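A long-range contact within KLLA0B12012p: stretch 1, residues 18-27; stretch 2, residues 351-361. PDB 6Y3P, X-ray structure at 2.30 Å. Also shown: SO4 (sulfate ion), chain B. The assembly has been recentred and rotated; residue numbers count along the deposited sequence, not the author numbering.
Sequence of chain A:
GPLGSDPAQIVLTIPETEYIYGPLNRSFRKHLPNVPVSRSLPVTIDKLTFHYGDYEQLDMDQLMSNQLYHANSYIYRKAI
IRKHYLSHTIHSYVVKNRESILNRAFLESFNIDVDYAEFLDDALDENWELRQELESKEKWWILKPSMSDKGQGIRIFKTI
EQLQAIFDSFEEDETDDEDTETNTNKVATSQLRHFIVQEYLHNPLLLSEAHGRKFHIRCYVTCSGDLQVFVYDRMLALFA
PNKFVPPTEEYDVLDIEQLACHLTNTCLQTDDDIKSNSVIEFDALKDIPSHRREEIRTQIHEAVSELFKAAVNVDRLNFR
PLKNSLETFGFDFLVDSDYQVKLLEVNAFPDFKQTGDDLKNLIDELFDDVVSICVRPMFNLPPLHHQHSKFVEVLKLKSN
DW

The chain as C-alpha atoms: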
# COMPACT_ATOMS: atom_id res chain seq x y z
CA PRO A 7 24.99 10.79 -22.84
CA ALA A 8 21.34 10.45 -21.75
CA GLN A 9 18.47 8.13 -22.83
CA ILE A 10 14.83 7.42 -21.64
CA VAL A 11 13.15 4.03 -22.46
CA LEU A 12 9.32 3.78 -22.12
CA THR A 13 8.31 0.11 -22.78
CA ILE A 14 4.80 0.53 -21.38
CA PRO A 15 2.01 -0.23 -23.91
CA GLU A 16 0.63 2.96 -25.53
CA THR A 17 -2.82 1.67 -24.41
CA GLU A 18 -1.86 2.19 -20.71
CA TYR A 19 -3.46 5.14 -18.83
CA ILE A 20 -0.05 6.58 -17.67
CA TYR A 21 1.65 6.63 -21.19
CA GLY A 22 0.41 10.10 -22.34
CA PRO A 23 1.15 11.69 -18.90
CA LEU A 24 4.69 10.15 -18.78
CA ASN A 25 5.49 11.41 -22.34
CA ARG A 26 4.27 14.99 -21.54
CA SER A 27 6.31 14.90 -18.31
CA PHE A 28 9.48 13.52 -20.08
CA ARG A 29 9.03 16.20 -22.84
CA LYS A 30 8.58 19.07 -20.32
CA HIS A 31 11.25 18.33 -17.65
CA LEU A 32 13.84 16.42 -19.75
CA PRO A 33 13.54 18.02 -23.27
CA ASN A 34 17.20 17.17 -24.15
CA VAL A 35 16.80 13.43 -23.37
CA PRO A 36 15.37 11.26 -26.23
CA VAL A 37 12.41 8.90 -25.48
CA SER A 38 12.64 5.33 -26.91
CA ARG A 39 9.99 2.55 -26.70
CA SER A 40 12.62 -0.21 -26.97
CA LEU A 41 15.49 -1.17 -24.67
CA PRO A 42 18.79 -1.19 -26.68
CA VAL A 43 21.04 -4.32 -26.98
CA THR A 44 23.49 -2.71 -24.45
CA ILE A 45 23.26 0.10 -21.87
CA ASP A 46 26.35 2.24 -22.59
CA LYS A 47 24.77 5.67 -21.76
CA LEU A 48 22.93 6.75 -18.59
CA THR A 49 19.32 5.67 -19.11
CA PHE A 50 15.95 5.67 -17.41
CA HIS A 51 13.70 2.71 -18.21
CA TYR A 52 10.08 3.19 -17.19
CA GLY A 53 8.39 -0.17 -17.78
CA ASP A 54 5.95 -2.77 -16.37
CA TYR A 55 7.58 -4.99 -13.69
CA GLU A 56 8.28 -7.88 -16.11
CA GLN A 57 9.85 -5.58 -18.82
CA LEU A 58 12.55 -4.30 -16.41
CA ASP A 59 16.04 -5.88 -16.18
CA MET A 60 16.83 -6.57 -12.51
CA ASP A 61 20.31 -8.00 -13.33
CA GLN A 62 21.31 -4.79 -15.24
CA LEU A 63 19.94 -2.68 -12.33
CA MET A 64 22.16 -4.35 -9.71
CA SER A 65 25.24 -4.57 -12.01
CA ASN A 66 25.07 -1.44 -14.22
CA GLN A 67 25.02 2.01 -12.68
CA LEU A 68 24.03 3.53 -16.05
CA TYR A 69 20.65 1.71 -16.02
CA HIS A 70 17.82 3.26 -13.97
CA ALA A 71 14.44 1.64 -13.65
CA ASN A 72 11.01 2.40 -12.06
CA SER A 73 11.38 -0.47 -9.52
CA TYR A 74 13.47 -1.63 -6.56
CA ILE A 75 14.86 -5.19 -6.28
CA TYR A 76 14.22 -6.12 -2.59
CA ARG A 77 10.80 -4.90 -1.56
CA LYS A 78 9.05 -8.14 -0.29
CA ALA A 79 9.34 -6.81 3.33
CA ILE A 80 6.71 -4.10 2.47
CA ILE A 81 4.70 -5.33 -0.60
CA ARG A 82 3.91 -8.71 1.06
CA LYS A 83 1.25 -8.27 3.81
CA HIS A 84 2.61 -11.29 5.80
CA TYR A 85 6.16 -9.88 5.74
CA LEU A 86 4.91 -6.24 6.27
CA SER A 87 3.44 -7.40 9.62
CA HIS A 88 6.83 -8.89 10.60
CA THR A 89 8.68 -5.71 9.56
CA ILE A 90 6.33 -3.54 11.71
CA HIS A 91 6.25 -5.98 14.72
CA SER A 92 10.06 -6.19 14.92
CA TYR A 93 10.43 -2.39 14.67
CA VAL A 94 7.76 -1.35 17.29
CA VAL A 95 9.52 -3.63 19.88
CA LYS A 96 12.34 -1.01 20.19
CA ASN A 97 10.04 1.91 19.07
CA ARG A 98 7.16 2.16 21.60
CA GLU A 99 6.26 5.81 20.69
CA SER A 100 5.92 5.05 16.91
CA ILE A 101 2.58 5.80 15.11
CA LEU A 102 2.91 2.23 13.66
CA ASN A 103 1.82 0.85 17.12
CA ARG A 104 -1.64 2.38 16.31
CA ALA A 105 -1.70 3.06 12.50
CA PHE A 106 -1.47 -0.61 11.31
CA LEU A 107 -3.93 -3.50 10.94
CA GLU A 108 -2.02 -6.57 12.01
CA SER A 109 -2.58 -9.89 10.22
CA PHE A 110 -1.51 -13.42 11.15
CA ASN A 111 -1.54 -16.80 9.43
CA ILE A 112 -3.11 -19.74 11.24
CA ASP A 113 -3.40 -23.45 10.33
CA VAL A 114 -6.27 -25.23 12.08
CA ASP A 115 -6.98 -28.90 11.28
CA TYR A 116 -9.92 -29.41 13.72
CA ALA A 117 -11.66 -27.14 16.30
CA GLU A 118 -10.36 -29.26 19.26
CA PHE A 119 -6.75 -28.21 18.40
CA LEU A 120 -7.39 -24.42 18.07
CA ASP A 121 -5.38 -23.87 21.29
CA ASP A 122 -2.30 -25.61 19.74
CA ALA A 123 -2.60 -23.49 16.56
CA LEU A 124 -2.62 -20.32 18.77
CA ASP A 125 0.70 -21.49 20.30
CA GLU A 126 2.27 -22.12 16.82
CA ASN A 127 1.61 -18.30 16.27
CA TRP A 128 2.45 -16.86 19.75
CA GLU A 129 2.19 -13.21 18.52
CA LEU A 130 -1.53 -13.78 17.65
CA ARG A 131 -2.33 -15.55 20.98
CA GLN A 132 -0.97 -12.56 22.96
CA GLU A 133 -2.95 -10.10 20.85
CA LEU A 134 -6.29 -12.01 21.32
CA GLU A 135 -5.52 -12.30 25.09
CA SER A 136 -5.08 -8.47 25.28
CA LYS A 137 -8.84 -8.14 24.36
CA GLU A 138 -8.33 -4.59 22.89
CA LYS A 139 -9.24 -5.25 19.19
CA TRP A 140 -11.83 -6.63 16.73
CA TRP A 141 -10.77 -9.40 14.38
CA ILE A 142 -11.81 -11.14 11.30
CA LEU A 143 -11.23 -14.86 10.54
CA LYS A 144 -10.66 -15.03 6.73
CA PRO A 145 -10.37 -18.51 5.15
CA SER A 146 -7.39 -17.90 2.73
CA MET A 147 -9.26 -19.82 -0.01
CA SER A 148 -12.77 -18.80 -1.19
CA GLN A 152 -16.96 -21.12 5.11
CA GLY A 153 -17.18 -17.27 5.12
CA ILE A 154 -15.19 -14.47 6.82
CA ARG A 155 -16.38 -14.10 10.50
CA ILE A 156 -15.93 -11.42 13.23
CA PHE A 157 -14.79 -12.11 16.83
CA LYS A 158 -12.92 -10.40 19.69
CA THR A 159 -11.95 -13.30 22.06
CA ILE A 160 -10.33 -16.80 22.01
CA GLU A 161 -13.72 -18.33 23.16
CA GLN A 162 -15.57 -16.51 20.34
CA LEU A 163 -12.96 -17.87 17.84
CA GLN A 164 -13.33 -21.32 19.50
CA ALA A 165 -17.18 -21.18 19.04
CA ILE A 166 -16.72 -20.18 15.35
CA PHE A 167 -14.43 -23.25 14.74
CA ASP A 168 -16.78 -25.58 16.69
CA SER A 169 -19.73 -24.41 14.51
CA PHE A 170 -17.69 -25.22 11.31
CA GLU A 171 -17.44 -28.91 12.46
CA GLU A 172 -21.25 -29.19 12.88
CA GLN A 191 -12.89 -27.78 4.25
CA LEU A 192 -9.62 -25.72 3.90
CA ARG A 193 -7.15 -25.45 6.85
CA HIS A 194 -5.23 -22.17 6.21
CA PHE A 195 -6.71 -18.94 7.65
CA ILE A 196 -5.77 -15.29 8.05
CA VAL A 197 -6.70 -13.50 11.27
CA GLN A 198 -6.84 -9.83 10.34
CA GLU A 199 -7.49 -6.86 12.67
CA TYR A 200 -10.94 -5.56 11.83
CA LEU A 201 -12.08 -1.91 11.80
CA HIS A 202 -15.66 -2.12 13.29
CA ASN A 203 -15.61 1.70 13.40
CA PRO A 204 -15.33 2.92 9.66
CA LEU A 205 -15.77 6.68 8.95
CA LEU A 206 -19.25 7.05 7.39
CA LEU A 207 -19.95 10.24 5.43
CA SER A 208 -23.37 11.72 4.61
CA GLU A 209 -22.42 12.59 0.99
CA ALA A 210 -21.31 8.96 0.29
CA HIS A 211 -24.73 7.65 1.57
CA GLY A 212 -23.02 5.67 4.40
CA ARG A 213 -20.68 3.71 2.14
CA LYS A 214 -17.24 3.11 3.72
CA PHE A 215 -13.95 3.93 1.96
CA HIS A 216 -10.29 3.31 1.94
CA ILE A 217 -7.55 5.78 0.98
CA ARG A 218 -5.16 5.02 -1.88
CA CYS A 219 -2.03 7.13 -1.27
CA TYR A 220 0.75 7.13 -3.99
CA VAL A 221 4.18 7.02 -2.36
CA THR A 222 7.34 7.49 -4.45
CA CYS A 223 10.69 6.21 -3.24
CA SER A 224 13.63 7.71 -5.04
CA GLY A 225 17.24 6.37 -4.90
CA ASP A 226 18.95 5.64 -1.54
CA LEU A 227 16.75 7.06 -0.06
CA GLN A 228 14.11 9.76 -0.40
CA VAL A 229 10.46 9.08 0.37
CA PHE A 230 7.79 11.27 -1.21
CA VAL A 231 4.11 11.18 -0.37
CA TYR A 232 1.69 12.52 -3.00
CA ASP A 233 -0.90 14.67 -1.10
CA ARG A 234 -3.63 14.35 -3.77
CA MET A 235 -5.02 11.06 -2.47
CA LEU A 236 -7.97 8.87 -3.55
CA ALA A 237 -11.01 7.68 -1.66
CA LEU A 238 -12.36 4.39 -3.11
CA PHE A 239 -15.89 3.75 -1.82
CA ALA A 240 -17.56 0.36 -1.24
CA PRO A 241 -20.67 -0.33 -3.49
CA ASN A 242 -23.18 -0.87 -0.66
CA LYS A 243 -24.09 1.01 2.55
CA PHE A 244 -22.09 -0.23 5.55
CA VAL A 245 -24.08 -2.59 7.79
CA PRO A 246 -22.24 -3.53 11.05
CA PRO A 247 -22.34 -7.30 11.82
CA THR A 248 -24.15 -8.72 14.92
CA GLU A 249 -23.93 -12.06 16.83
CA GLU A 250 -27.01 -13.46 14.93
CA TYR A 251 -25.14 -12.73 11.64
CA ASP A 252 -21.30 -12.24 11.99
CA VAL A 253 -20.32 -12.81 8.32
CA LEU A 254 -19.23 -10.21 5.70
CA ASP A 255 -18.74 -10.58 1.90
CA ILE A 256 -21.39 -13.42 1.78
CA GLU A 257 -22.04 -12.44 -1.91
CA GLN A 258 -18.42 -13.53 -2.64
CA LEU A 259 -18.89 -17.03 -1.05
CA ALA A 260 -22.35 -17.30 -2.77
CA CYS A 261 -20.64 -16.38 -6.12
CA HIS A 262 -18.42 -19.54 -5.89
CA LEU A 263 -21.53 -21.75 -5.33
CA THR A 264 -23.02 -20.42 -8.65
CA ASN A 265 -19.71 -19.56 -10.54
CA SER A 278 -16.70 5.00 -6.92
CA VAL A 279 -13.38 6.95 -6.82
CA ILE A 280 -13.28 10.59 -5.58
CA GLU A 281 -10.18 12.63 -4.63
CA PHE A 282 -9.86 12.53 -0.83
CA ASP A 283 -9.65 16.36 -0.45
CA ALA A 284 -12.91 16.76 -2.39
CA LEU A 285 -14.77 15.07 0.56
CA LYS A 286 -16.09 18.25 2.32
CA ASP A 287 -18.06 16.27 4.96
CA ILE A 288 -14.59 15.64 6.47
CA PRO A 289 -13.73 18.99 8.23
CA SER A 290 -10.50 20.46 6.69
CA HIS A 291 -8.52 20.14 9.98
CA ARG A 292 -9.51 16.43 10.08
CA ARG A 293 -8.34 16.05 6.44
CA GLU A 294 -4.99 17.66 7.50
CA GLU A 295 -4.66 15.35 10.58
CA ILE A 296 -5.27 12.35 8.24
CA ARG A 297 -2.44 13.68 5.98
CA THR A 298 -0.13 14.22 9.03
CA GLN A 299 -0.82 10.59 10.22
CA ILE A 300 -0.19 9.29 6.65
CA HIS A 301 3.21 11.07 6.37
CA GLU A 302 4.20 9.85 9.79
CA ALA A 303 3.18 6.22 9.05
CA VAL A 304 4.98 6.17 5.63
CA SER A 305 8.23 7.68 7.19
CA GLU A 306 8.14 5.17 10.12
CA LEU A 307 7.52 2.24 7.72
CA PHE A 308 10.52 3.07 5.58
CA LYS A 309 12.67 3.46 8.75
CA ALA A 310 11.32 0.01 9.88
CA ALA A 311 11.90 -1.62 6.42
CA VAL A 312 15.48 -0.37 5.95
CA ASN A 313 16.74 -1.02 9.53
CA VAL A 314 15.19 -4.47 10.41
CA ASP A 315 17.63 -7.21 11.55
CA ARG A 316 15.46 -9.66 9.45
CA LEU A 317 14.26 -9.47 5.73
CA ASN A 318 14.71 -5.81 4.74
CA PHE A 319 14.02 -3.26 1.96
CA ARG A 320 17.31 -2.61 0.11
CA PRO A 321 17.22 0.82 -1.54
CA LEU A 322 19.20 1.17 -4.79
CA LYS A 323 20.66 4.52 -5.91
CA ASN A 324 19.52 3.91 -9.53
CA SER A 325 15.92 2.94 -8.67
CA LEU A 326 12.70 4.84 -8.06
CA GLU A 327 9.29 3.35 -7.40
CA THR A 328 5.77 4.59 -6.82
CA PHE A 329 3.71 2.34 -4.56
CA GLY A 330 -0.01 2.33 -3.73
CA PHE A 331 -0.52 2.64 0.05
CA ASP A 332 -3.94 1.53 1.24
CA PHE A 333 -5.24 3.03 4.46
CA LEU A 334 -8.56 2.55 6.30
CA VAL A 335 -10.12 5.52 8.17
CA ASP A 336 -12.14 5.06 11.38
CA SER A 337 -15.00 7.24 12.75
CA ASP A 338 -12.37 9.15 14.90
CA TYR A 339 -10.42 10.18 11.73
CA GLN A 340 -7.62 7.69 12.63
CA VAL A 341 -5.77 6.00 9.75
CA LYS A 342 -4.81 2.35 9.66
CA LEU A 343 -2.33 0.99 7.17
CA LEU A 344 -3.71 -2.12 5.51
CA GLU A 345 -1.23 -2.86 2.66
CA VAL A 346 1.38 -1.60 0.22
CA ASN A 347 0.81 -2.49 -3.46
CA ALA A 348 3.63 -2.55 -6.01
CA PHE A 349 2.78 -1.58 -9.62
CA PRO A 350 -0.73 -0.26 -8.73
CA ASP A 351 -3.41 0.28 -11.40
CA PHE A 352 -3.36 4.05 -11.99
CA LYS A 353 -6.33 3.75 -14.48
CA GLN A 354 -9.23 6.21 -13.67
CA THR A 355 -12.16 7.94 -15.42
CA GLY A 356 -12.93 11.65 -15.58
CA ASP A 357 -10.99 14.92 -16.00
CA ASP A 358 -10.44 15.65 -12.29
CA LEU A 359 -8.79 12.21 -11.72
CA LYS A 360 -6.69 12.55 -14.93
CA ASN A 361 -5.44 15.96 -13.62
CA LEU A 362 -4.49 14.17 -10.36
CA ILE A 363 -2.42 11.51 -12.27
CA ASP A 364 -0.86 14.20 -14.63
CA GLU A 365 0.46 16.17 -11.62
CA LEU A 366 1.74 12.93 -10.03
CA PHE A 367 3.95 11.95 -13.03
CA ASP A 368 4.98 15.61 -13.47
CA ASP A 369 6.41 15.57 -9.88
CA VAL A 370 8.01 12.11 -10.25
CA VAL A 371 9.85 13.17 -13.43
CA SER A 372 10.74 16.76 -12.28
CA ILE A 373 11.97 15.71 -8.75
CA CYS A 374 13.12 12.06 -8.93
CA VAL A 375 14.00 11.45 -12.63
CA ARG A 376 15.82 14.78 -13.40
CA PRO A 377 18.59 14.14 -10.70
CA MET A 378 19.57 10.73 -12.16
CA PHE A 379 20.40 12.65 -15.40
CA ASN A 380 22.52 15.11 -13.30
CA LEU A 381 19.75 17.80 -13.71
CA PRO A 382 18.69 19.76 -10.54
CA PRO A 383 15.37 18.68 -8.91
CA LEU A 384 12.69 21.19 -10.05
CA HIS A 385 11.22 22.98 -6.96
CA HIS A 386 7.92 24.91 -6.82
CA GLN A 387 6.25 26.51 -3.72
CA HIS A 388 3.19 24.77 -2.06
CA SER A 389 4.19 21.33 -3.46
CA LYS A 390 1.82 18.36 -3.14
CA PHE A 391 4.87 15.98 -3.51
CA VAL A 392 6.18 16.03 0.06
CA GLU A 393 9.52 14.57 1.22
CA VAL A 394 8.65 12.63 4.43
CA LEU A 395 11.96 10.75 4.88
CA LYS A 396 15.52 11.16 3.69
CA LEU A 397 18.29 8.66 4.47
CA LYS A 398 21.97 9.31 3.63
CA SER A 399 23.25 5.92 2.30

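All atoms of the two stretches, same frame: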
# COMPACT_ATOMS: atom_id res chain seq x y z
N GLU A 18 -1.84 1.92 -22.15
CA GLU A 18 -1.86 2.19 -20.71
C GLU A 18 -2.15 3.66 -20.38
O GLU A 18 -1.63 4.58 -21.04
CB GLU A 18 -0.59 1.70 -20.00
CG GLU A 18 -0.70 0.29 -19.45
CD GLU A 18 0.56 -0.29 -18.82
OE1 GLU A 18 1.24 0.43 -18.05
OE2 GLU A 18 0.83 -1.49 -19.06
N TYR A 19 -2.99 3.86 -19.36
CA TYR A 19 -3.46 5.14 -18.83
C TYR A 19 -2.34 6.18 -18.59
O TYR A 19 -2.51 7.36 -18.90
CB TYR A 19 -4.26 4.88 -17.52
CG TYR A 19 -4.99 6.09 -16.98
CD1 TYR A 19 -6.17 6.53 -17.56
CD2 TYR A 19 -4.50 6.78 -15.87
CE1 TYR A 19 -6.84 7.65 -17.08
CE2 TYR A 19 -5.16 7.91 -15.38
CZ TYR A 19 -6.33 8.33 -15.98
OH TYR A 19 -6.99 9.43 -15.50
N ILE A 20 -1.18 5.72 -18.05
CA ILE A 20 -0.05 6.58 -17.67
C ILE A 20 0.93 6.95 -18.82
O ILE A 20 1.82 7.77 -18.58
CB ILE A 20 0.71 5.94 -16.47
CG1 ILE A 20 1.31 4.54 -16.84
CG2 ILE A 20 -0.25 5.83 -15.27
CD1 ILE A 20 2.34 3.98 -15.86
N TYR A 21 0.76 6.38 -20.04
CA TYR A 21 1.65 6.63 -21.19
C TYR A 21 1.71 8.12 -21.62
O TYR A 21 2.80 8.69 -21.64
CB TYR A 21 1.32 5.70 -22.37
CG TYR A 21 2.25 5.89 -23.56
CD1 TYR A 21 3.43 5.17 -23.68
CD2 TYR A 21 1.93 6.79 -24.58
CE1 TYR A 21 4.29 5.36 -24.76
CE2 TYR A 21 2.77 6.98 -25.67
CZ TYR A 21 3.94 6.25 -25.77
OH TYR A 21 4.75 6.45 -26.86
N GLY A 22 0.55 8.70 -21.96
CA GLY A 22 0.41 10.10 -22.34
C GLY A 22 1.01 11.02 -21.28
O GLY A 22 1.95 11.77 -21.59
N PRO A 23 0.55 10.90 -19.99
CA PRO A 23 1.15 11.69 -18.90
C PRO A 23 2.68 11.59 -18.80
O PRO A 23 3.33 12.63 -18.70
CB PRO A 23 0.49 11.11 -17.64
CG PRO A 23 -0.81 10.60 -18.11
CD PRO A 23 -0.55 10.05 -19.46
N LEU A 24 3.24 10.36 -18.86
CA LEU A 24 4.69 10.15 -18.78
C LEU A 24 5.45 10.82 -19.93
O LEU A 24 6.50 11.42 -19.68
CB LEU A 24 5.05 8.65 -18.69
CG LEU A 24 4.98 8.02 -17.33
CD1 LEU A 24 4.91 6.53 -17.44
CD2 LEU A 24 6.16 8.46 -16.47
N ASN A 25 4.90 10.76 -21.17
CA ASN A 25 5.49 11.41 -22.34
C ASN A 25 5.49 12.93 -22.22
O ASN A 25 6.51 13.54 -22.53
CB ASN A 25 4.81 10.97 -23.62
CG ASN A 25 5.64 9.98 -24.40
OD1 ASN A 25 6.70 10.30 -24.97
ND2 ASN A 25 5.18 8.75 -24.44
N ARG A 26 4.38 13.53 -21.75
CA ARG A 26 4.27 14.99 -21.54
C ARG A 26 5.29 15.45 -20.49
O ARG A 26 6.00 16.44 -20.69
CB ARG A 26 2.85 15.39 -21.13
CG ARG A 26 1.81 15.12 -22.24
CD ARG A 26 0.44 15.70 -21.90
NE ARG A 26 -0.28 14.94 -20.87
CZ ARG A 26 -1.08 13.90 -21.11
NH1 ARG A 26 -1.26 13.46 -22.36
NH2 ARG A 26 -1.70 13.28 -20.11
N SER A 27 5.40 14.67 -19.41
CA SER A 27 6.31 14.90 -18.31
C SER A 27 7.79 14.74 -18.75
O SER A 27 8.61 15.57 -18.37
CB SER A 27 5.97 13.98 -17.16
OG SER A 27 6.61 14.47 -16.00
N ASP A 351 -2.69 -0.14 -10.20
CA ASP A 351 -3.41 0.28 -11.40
C ASP A 351 -3.73 1.75 -11.18
O ASP A 351 -4.39 2.10 -10.20
CB ASP A 351 -4.68 -0.56 -11.67
CG ASP A 351 -5.24 -0.51 -13.10
OD1 ASP A 351 -4.50 -0.06 -14.03
OD2 ASP A 351 -6.38 -0.97 -13.31
N PHE A 352 -3.16 2.61 -12.01
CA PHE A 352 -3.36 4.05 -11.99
C PHE A 352 -4.60 4.43 -12.82
O PHE A 352 -5.03 5.57 -12.73
CB PHE A 352 -2.11 4.78 -12.53
CG PHE A 352 -0.85 4.60 -11.72
CD1 PHE A 352 -0.61 5.37 -10.58
CD2 PHE A 352 0.13 3.69 -12.12
CE1 PHE A 352 0.56 5.20 -9.83
CE2 PHE A 352 1.29 3.52 -11.36
CZ PHE A 352 1.50 4.27 -10.23
N LYS A 353 -5.17 3.48 -13.61
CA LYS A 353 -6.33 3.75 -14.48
C LYS A 353 -7.58 4.29 -13.73
O LYS A 353 -8.05 3.67 -12.78
CB LYS A 353 -6.71 2.54 -15.35
CG LYS A 353 -7.54 2.97 -16.56
CD LYS A 353 -8.23 1.84 -17.29
CE LYS A 353 -9.61 2.24 -17.80
NZ LYS A 353 -9.68 3.61 -18.39
N GLN A 354 -8.06 5.47 -14.19
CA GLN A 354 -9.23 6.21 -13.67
C GLN A 354 -10.11 6.74 -14.82
O GLN A 354 -9.77 6.61 -16.00
CB GLN A 354 -8.82 7.42 -12.77
CG GLN A 354 -7.70 7.23 -11.73
CD GLN A 354 -7.95 6.18 -10.67
OE1 GLN A 354 -9.09 5.86 -10.30
NE2 GLN A 354 -6.86 5.62 -10.13
N THR A 355 -11.25 7.34 -14.46
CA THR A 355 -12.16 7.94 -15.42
C THR A 355 -12.48 9.35 -14.95
O THR A 355 -12.51 9.61 -13.73
CB THR A 355 -13.37 7.00 -15.72
OG1 THR A 355 -13.62 6.98 -17.12
CG2 THR A 355 -14.64 7.33 -14.91
N GLY A 356 -12.65 10.26 -15.90
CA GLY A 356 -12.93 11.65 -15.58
C GLY A 356 -11.73 12.56 -15.73
O GLY A 356 -10.60 12.08 -15.78
N ASP A 357 -11.99 13.87 -15.81
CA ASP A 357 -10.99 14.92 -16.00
C ASP A 357 -10.24 15.24 -14.74
O ASP A 357 -9.03 15.47 -14.81
CB ASP A 357 -11.66 16.20 -16.52
CG ASP A 357 -12.05 16.12 -17.97
OD1 ASP A 357 -11.19 16.44 -18.82
OD2 ASP A 357 -13.20 15.71 -18.25
N ASP A 358 -10.97 15.33 -13.61
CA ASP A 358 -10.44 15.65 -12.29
C ASP A 358 -9.41 14.60 -11.82
O ASP A 358 -8.39 14.97 -11.24
CB ASP A 358 -11.57 15.83 -11.25
CG ASP A 358 -12.33 17.16 -11.31
OD1 ASP A 358 -12.46 17.73 -12.42
OD2 ASP A 358 -12.85 17.60 -10.25
N LEU A 359 -9.68 13.30 -12.10
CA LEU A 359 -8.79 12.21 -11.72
C LEU A 359 -7.60 12.10 -12.67
O LEU A 359 -6.52 11.72 -12.23
CB LEU A 359 -9.53 10.87 -11.53
CG LEU A 359 -10.32 10.62 -10.20
CD1 LEU A 359 -9.54 11.03 -8.96
CD2 LEU A 359 -11.69 11.28 -10.22
N LYS A 360 -7.77 12.51 -13.95
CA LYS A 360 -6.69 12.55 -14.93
C LYS A 360 -5.70 13.64 -14.57
O LYS A 360 -4.50 13.45 -14.74
CB LYS A 360 -7.25 12.78 -16.35
CG LYS A 360 -6.22 12.56 -17.47
CD LYS A 360 -5.74 13.86 -18.10
CE LYS A 360 -6.38 14.14 -19.44
NZ LYS A 360 -5.67 13.43 -20.54
N ASN A 361 -6.21 14.80 -14.07
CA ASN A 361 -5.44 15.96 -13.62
C ASN A 361 -4.56 15.51 -12.44
O ASN A 361 -3.37 15.82 -12.39
CB ASN A 361 -6.40 17.07 -13.16
CG ASN A 361 -5.75 18.38 -12.75
OD1 ASN A 361 -5.08 18.49 -11.71
ND2 ASN A 361 -6.01 19.43 -13.51
S SO4 B . -3.76 11.01 -22.29
O1 SO4 B . -3.65 10.68 -20.87
O2 SO4 B . -3.85 12.46 -22.46
O3 SO4 B . -4.95 10.38 -22.86
O4 SO4 B . -2.60 10.53 -23.03

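No hydrogen bond crosses between these two stretches; they are held by packing, most of it around one aromatic ring, and together they bury 381 Å². Tyr19 follows Glu18 in a type I turn that leads into the first helix, and its CA-to-CB bond points toward the second stretch. With chi1 at t (-171°) and chi2 at 77°, the ring lies along the backbone of Phe352, Lys353 and Gln354. Lys353 CA sits over one face, 4.1 Å from the centroid of the Tyr19 ring, as a CH-pi contact: a polarised backbone C-H meets the electron-rich ring. The ring also reaches backbone carbonyls, Tyr19 CD2 lying 3.4 Å from Phe352 O and Tyr19 CE1 3.3 Å from Gln354 O. A tyrosine is long enough to extend from this loop to the second helix, where Tyr19 OH comes within 3.2 Å of Lys360 CA.

Ile20 makes the apolar part of the contact. Ile20 takes chi1 p (62°), and Ile20 CG2 packs 3.5 Å from Phe352 CB, which a CA-to-CB bond pointing toward the first stretch presents to it; the Phe352 ring then turns off at chi1 m (-63°). Both residues are buried, as suits hydrocarbon side chains. Nearby, Gln354 folds back with chi1 and chi2 both m, allowing Gln354 NE2 to make a weak hydrogen bond to Phe352 O (3.2 Å) within its own stretch.

At the exposed margin, Arg26, its CA-to-CB bond toward the second stretch, runs m, t, m through chi3. Lys360 leaves its helix sideways with chi1 t, then bends, chi2 (-106°) and chi3 (-103°) lying between wells. Like charges meet, Arg26 NH2 4.0 Å from Lys360 NZ. A sulfate, probably from the crystallisation liquor, lies beside both: Arg26 NH1 donates to SO4 O2 at 2.8 Å, and Lys360 NZ is also 2.8 Å from SO4 O2. Its negative charge offsets their repulsion. Gly22 leaves room for the anion, since a CB there would clash with SO4 O4.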